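Local coordinates for methanol--corrinoid protein co-methyltransferase (Methanosarcina barkeri, PDB 2I2X) that transfers the methyl group of methanol to the cob(I)amide bound by its partner MtaC, using zinc, in methanogenesis from methanol, at residues 223-226 against 227-231; 285-288 against 289-293; 412-416 against 417-421. One frame throughout, in Å; residues are numbered along the deposited sequence.

Contact 1 (223-226 against 227-231); sequences ANTA and MFIGG
Ile-229 folds back along the helix onto Thr-225, one turn earlier. Both sit in helix 220-230, which follows barrel strand 213-216 in this TIM barrel. The side chain of Ile-229 can be followed outward. Ile-229 CB starts 3.5 Å from Thr-225 O. Ile-229 CG1 lies beside the backbone N, opposite the carbonyl carbon (chi1 -58°), and this carries it to 3.1 Å from Thr-225 O, a tight approach. The terminal Ile-229 CD1 runs on past that oxygen and ends 3.8 Å from Thr-225 CG2, the two side chains slanting across each other. The same carbonyl takes the N-H of Ile-229 in a nearly straight bond (169°), so Thr-225 O is both bonded and covered by carbon.

Regular i to i+4 bonds hold the rest of the turn, including Phe-228 N to Asn-224 O at 2.8 Å. Met-227 and Asn-224 run side by side. Met-227 CB rests near Asn-224 O, and Met-227 CE reaches 4.1 Å from Asn-224 OD1. The amide end of Asn-224 is held elsewhere: ND2 bonds Cys-269 O and OD1 bonds Arg-247 NH2. Cys-220 and Cys-269 bind the zinc, with Glu-164, so Asn-224 is a second-shell residue of that site. Thr-225 and Phe-228 touch the corrinoid, while Ile-138 of an MtaC subunit packs on Thr-225 and Ile-229. Gly-231 leaves the helix with positive phi, 64°, and Gly-231 N is bonded to Met-227 O at 2.9 Å.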
loop_
_atom_site.group_PDB
_atom_site.type_symbol
_atom_site.label_atom_id
_atom_site.label_comp_id
_atom_site.label_asym_id
_atom_site.label_seq_id
_atom_site.Cartn_x
_atom_site.Cartn_y
_atom_site.Cartn_z
ATOM N N ALA A 223 -24.786 5.449 0.808
ATOM C CA ALA A 223 -24.368 4.055 0.950
ATOM C C ALA A 223 -22.921 3.801 1.549
ATOM O O ALA A 223 -22.800 2.971 2.473
ATOM C CB ALA A 223 -24.598 3.272 -0.342
ATOM N N ASN A 224 -21.869 4.508 1.097
ATOM C CA ASN A 224 -20.555 4.241 1.708
ATOM C C ASN A 224 -20.487 4.693 3.166
ATOM O O ASN A 224 -19.869 4.006 3.991
ATOM C CB ASN A 224 -19.312 4.685 0.873
ATOM C CG ASN A 224 -19.163 3.896 -0.473
ATOM O OD1 ASN A 224 -19.653 2.735 -0.624
ATOM N ND2 ASN A 224 -18.497 4.543 -1.467
ATOM N N THR A 225 -21.142 5.820 3.488
ATOM C CA THR A 225 -21.237 6.272 4.873
ATOM C C THR A 225 -21.874 5.175 5.735
ATOM O O THR A 225 -21.369 4.842 6.820
ATOM C CB THR A 225 -21.982 7.629 5.063
ATOM O OG1 THR A 225 -21.329 8.688 4.335
ATOM C CG2 THR A 225 -22.007 8.021 6.573
ATOM N N ALA A 226 -22.943 4.576 5.238
ATOM C CA ALA A 226 -23.553 3.491 5.989
ATOM C C ALA A 226 -22.553 2.340 6.188
ATOM O O ALA A 226 -22.466 1.766 7.271
ATOM C CB ALA A 226 -24.818 3.021 5.314
ATOM N N MET A 227 -21.780 2.014 5.155
ATOM C CA MET A 227 -20.830 0.908 5.224
ATOM C C MET A 227 -19.682 1.206 6.184
ATOM O O MET A 227 -19.227 0.326 6.911
ATOM C CB MET A 227 -20.269 0.600 3.828
ATOM C CG MET A 227 -19.168 -0.472 3.817
ATOM S SD MET A 227 -18.659 -0.968 2.163
ATOM C CE MET A 227 -17.479 0.319 1.802
ATOM N N PHE A 228 -19.223 2.452 6.196
ATOM C CA PHE A 228 -18.081 2.791 7.007
ATOM C C PHE A 228 -18.438 2.821 8.485
ATOM O O PHE A 228 -17.687 2.317 9.316
ATOM C CB PHE A 228 -17.415 4.093 6.542
ATOM C CG PHE A 228 -16.044 4.282 7.107
ATOM C CD1 PHE A 228 -15.860 4.853 8.380
ATOM C CD2 PHE A 228 -14.912 3.839 6.403
ATOM C CE1 PHE A 228 -14.561 5.010 8.923
ATOM C CE2 PHE A 228 -13.618 3.999 6.946
ATOM C CZ PHE A 228 -13.448 4.575 8.202
ATOM N N ILE A 229 -19.589 3.407 8.805
ATOM C CA ILE A 229 -20.176 3.299 10.137
ATOM C C ILE A 229 -20.421 1.828 10.541
ATOM O O ILE A 229 -20.222 1.464 11.691
ATOM C CB ILE A 229 -21.525 4.041 10.209
ATOM C CG1 ILE A 229 -21.369 5.526 9.846
ATOM C CG2 ILE A 229 -22.137 3.894 11.615
ATOM C CD1 ILE A 229 -22.750 6.274 9.816
ATOM N N GLY A 230 -20.890 0.999 9.606
ATOM C CA GLY A 230 -21.059 -0.438 9.883
ATOM C C GLY A 230 -19.728 -1.081 10.269
ATOM O O GLY A 230 -19.661 -1.942 11.180
ATOM N N GLY A 231 -18.672 -0.666 9.569
ATOM C CA GLY A 231 -17.294 -1.014 9.933
ATOM C C GLY A 231 -17.004 -2.490 9.856
ATOM O O GLY A 231 -17.571 -3.195 9.032
#

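Contact 2 (285-288 against 289-293); sequences TMEG and KTSTC
Ser-291 grips Gly-288 O twice. Ser-291 N donates to Gly-288 O at 2.8 Å, from above the carbonyl plane (46° out of it). Ser-291 OG donates to Gly-288 O, also at 2.8 Å, but in the plane and on a lone pair. The two donors thus come to one oxygen from different directions. The hydroxyl gets there because OG stands between the backbone N and the carbonyl carbon of its own residue (chi1 62°).

One water adds to these bonds. It accepts from Gly-288 N at 2.7 Å and, weakly, from Thr-290 N at 3.1 Å.

The backbone of Lys-289 and Thr-290 makes this a type I beta turn. It lies just past strand 285-287, at the C-terminal end of the barrel strand, the end where TIM barrels carry their active sites. Gly-288 has backbone angles (psi -116°) that suit glycine. A beta carbon there would collide with Lys-289 N.

Van der Waals packing is slight: Glu-287 CB packs 3.6 Å from Ser-291 OG.

Charged and polar ends point to other partners. Glu-287 OE2 bonds His-295 NE2, and its side chain lies about 6 Å from the bound zinc and potassium. Thr-290 OG1 bonds Asp-336 OD2 of its own chain. Lys-289 NZ makes a salt bridge to Asp-336 OD1 of the second MtaB subunit, and Thr-292 OG1 bonds Cys-328 O of that same subunit.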
loop_
_atom_site.group_PDB
_atom_site.type_symbol
_atom_site.label_atom_id
_atom_site.label_comp_id
_atom_site.label_asym_id
_atom_site.label_seq_id
_atom_site.Cartn_x
_atom_site.Cartn_y
_atom_site.Cartn_z
ATOM N N THR A 285 -16.036 1.024 -12.866
ATOM C CA THR A 285 -14.898 0.838 -11.997
ATOM C C THR A 285 -15.331 0.281 -10.646
ATOM O O THR A 285 -16.415 0.612 -10.146
ATOM C CB THR A 285 -14.175 2.150 -11.801
ATOM O OG1 THR A 285 -13.901 2.696 -13.089
ATOM C CG2 THR A 285 -12.873 1.939 -11.083
ATOM N N MET A 286 -14.479 -0.555 -10.050
ATOM C CA MET A 286 -14.725 -1.058 -8.686
ATOM C C MET A 286 -13.472 -0.871 -7.837
ATOM O O MET A 286 -12.401 -0.523 -8.372
ATOM C CB MET A 286 -15.158 -2.524 -8.706
ATOM C CG MET A 286 -16.325 -2.832 -9.652
ATOM S SD MET A 286 -17.950 -2.175 -9.159
ATOM C CE MET A 286 -18.389 -3.163 -7.700
ATOM N N GLU A 287 -13.600 -1.101 -6.527
ATOM C CA GLU A 287 -12.478 -1.041 -5.593
ATOM C C GLU A 287 -12.723 -2.033 -4.474
ATOM O O GLU A 287 -13.860 -2.184 -4.007
ATOM C CB GLU A 287 -12.339 0.351 -4.987
ATOM C CG GLU A 287 -13.532 0.774 -4.137
ATOM C CD GLU A 287 -13.513 2.252 -3.811
ATOM O OE1 GLU A 287 -13.208 3.044 -4.720
ATOM O OE2 GLU A 287 -13.765 2.625 -2.649
ATOM N N GLY A 288 -11.663 -2.693 -4.024
ATOM C CA GLY A 288 -11.787 -3.649 -2.948
ATOM C C GLY A 288 -10.459 -3.897 -2.275
ATOM O O GLY A 288 -9.855 -2.994 -1.706
ATOM N N LYS A 289 -9.980 -5.122 -2.385
ATOM C CA LYS A 289 -8.760 -5.526 -1.692
ATOM C C LYS A 289 -7.556 -4.595 -1.917
ATOM O O LYS A 289 -6.684 -4.515 -1.042
ATOM C CB LYS A 289 -8.398 -6.965 -2.054
ATOM C CG LYS A 289 -7.765 -7.142 -3.406
ATOM C CD LYS A 289 -7.120 -8.486 -3.473
ATOM C CE LYS A 289 -6.944 -8.978 -4.894
ATOM N NZ LYS A 289 -6.585 -10.447 -4.873
ATOM N N THR A 290 -7.498 -3.944 -3.087
ATOM C CA THR A 290 -6.402 -3.066 -3.446
ATOM C C THR A 290 -6.772 -1.578 -3.286
ATOM O O THR A 290 -6.146 -0.682 -3.884
ATOM C CB THR A 290 -5.844 -3.383 -4.838
ATOM O OG1 THR A 290 -5.614 -4.788 -4.936
ATOM C CG2 THR A 290 -4.478 -2.665 -5.075
ATOM N N SER A 291 -7.771 -1.316 -2.445
ATOM C CA SER A 291 -8.074 0.075 -2.031
ATOM C C SER A 291 -7.938 0.217 -0.513
ATOM O O SER A 291 -8.438 1.184 0.067
ATOM C CB SER A 291 -9.469 0.537 -2.518
ATOM O OG SER A 291 -10.495 -0.278 -1.956
ATOM N N THR A 292 -7.260 -0.728 0.125
ATOM C CA THR A 292 -7.117 -0.701 1.593
ATOM C C THR A 292 -6.354 0.515 2.126
ATOM O O THR A 292 -6.480 0.841 3.307
ATOM C CB THR A 292 -6.446 -1.993 2.141
ATOM O OG1 THR A 292 -5.218 -2.235 1.424
ATOM C CG2 THR A 292 -7.390 -3.196 2.002
ATOM N N CYS A 293 -5.543 1.157 1.280
ATOM C CA CYS A 293 -4.923 2.453 1.608
ATOM C C CYS A 293 -5.960 3.518 1.986
ATOM O O CYS A 293 -5.685 4.440 2.781
ATOM C CB CYS A 293 -4.093 2.960 0.426
ATOM S SG CYS A 293 -4.851 2.643 -1.208
HETATM O O HOH W 1 -9.244 -2.269 -5.103
#

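Contact 3 (412-416 against 417-421); sequences LELSR and FETKA
Ser-415 and Glu-418 face each other in a capping box at the start of helix 416-430. Ser-415 is the N-cap. Ser-415 OG accepts from Glu-418 N at 3.1 Å. In return, Glu-418 OE1 accepts from Ser-415 N at 2.9 Å, met on the anti side and 19° out of the carboxylate plane. The OG also donates weakly to OE1.

Glu-418 reaches back because its CG lies beside its own N (chi1 -83°) and the chain beyond is extended. Leu-414 crosses it at about a right angle, with Leu-414 CB 4.0 Å from Glu-418 OE1. Thr-419 comes in from the next position. Thr-419 OG1 lies 3.5 Å from Leu-414 CB and bonds Ser-415 O at 2.9 Å, from above the carbonyl plane. Thr-419 N bonds the same oxygen.

Glu-418 OE2 makes a salt bridge to Arg-15 of an MtaC subunit. With the carboxylate gone, an alanine here would probably leave Ser-415 N without its acceptor and this arginine without its salt-bridge mate. Phe-417 N and Arg-416 N both donate to Glu-21 of MtaC.

Within the chain, Leu-414 packs on Ile-404 and Ala-408 of helix 389-409, while Leu-414 and Ala-421 touch Thr-241 of helix 240-259.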
loop_
_atom_site.group_PDB
_atom_site.type_symbol
_atom_site.label_atom_id
_atom_site.label_comp_id
_atom_site.label_asym_id
_atom_site.label_seq_id
_atom_site.Cartn_x
_atom_site.Cartn_y
_atom_site.Cartn_z
ATOM N N LEU A 412 -24.976 -18.537 4.842
ATOM C CA LEU A 412 -24.692 -17.203 5.388
ATOM C C LEU A 412 -25.014 -17.213 6.883
ATOM O O LEU A 412 -26.154 -17.455 7.277
ATOM C CB LEU A 412 -25.520 -16.113 4.672
ATOM C CG LEU A 412 -25.283 -14.645 5.077
ATOM C CD1 LEU A 412 -23.814 -14.201 4.868
ATOM C CD2 LEU A 412 -26.241 -13.674 4.395
ATOM N N GLU A 413 -24.000 -16.955 7.698
ATOM C CA GLU A 413 -24.094 -17.074 9.134
ATOM C C GLU A 413 -24.259 -15.673 9.747
ATOM O O GLU A 413 -23.284 -14.924 9.923
ATOM C CB GLU A 413 -22.821 -17.765 9.619
ATOM C CG GLU A 413 -22.824 -18.307 11.029
ATOM C CD GLU A 413 -21.424 -18.670 11.521
ATOM O OE1 GLU A 413 -20.403 -18.136 11.012
ATOM O OE2 GLU A 413 -21.323 -19.503 12.438
ATOM N N LEU A 414 -25.506 -15.311 10.062
ATOM C CA LEU A 414 -25.801 -14.005 10.640
ATOM C C LEU A 414 -25.890 -14.140 12.138
ATOM O O LEU A 414 -26.364 -15.164 12.624
ATOM C CB LEU A 414 -27.139 -13.487 10.123
ATOM C CG LEU A 414 -27.368 -13.288 8.631
ATOM C CD1 LEU A 414 -28.677 -12.532 8.467
ATOM C CD2 LEU A 414 -26.175 -12.515 7.995
ATOM N N SER A 415 -25.469 -13.110 12.868
ATOM C CA SER A 415 -25.738 -13.060 14.294
ATOM C C SER A 415 -27.245 -12.817 14.563
ATOM O O SER A 415 -27.983 -12.372 13.663
ATOM C CB SER A 415 -24.918 -11.966 14.963
ATOM O OG SER A 415 -25.403 -10.695 14.576
ATOM N N ARG A 416 -27.685 -13.108 15.792
ATOM C CA ARG A 416 -29.079 -12.873 16.190
ATOM C C ARG A 416 -29.437 -11.415 16.000
ATOM O O ARG A 416 -30.516 -11.104 15.494
ATOM C CB ARG A 416 -29.337 -13.312 17.629
ATOM C CG ARG A 416 -29.523 -14.816 17.721
ATOM C CD ARG A 416 -29.659 -15.308 19.145
ATOM N NE ARG A 416 -28.497 -15.012 19.967
ATOM C CZ ARG A 416 -27.418 -15.786 20.062
ATOM N NH1 ARG A 416 -27.341 -16.915 19.373
ATOM N NH2 ARG A 416 -26.413 -15.437 20.861
ATOM N N PHE A 417 -28.484 -10.543 16.333
ATOM C CA PHE A 417 -28.681 -9.106 16.250
ATOM C C PHE A 417 -28.883 -8.662 14.810
ATOM O O PHE A 417 -29.756 -7.841 14.532
ATOM C CB PHE A 417 -27.528 -8.337 16.902
ATOM C CG PHE A 417 -27.843 -6.888 17.149
ATOM C CD1 PHE A 417 -27.578 -5.927 16.180
ATOM C CD2 PHE A 417 -28.450 -6.487 18.348
ATOM C CE1 PHE A 417 -27.888 -4.581 16.403
ATOM C CE2 PHE A 417 -28.772 -5.169 18.575
ATOM C CZ PHE A 417 -28.494 -4.209 17.599
ATOM N N GLU A 418 -28.081 -9.221 13.905
ATOM C CA GLU A 418 -28.197 -8.921 12.485
ATOM C C GLU A 418 -29.530 -9.374 11.941
ATOM O O GLU A 418 -30.091 -8.718 11.074
ATOM C CB GLU A 418 -27.071 -9.585 11.690
ATOM C CG GLU A 418 -25.823 -8.773 11.728
ATOM C CD GLU A 418 -24.559 -9.516 11.347
ATOM O OE1 GLU A 418 -24.520 -10.769 11.410
ATOM O OE2 GLU A 418 -23.591 -8.817 10.987
ATOM N N THR A 419 -30.003 -10.509 12.448
ATOM C CA THR A 419 -31.195 -11.181 11.950
ATOM C C THR A 419 -32.470 -10.394 12.303
ATOM O O THR A 419 -33.336 -10.168 11.440
ATOM C CB THR A 419 -31.256 -12.628 12.492
ATOM O OG1 THR A 419 -30.100 -13.348 12.008
ATOM C CG2 THR A 419 -32.541 -13.356 12.066
ATOM N N LYS A 420 -32.535 -9.960 13.559
ATOM C CA LYS A 420 -33.627 -9.192 14.069
ATOM C C LYS A 420 -33.737 -7.855 13.331
ATOM O O LYS A 420 -34.856 -7.428 12.972
ATOM C CB LYS A 420 -33.437 -8.987 15.576
ATOM C CG LYS A 420 -34.555 -8.274 16.280
ATOM C CD LYS A 420 -35.696 -9.254 16.607
ATOM C CE LYS A 420 -36.805 -8.572 17.388
ATOM N NZ LYS A 420 -37.149 -7.286 16.717
ATOM N N ALA A 421 -32.593 -7.201 13.110
ATOM C CA ALA A 421 -32.554 -5.907 12.458
ATOM C C ALA A 421 -32.992 -5.995 10.977
ATOM O O ALA A 421 -33.805 -5.161 10.505
ATOM C CB ALA A 421 -31.198 -5.231 12.632
#

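The contacts follow in series along the chain. None encloses or crosses another, and each joins adjoining pieces, so none closes a long loop. Contact 1 comes first, in the last turns of helix 220-230. Contact 2 follows, where strand 285-287 gives way to a loop. Their centres are about 15 Å apart, and both stand near zinc ligand Cys-269. Contact 3 starts helix 416-430, about 17 Å from contact 1 and 27 Å from contact 2, centre to centre. Helix 240-259 connects contacts 1 and 3: its His-240 bonds Gly-230 O and touches Glu-418. Contact 2 faces the second MtaB subunit, whereas contacts 1 and 3 meet MtaC.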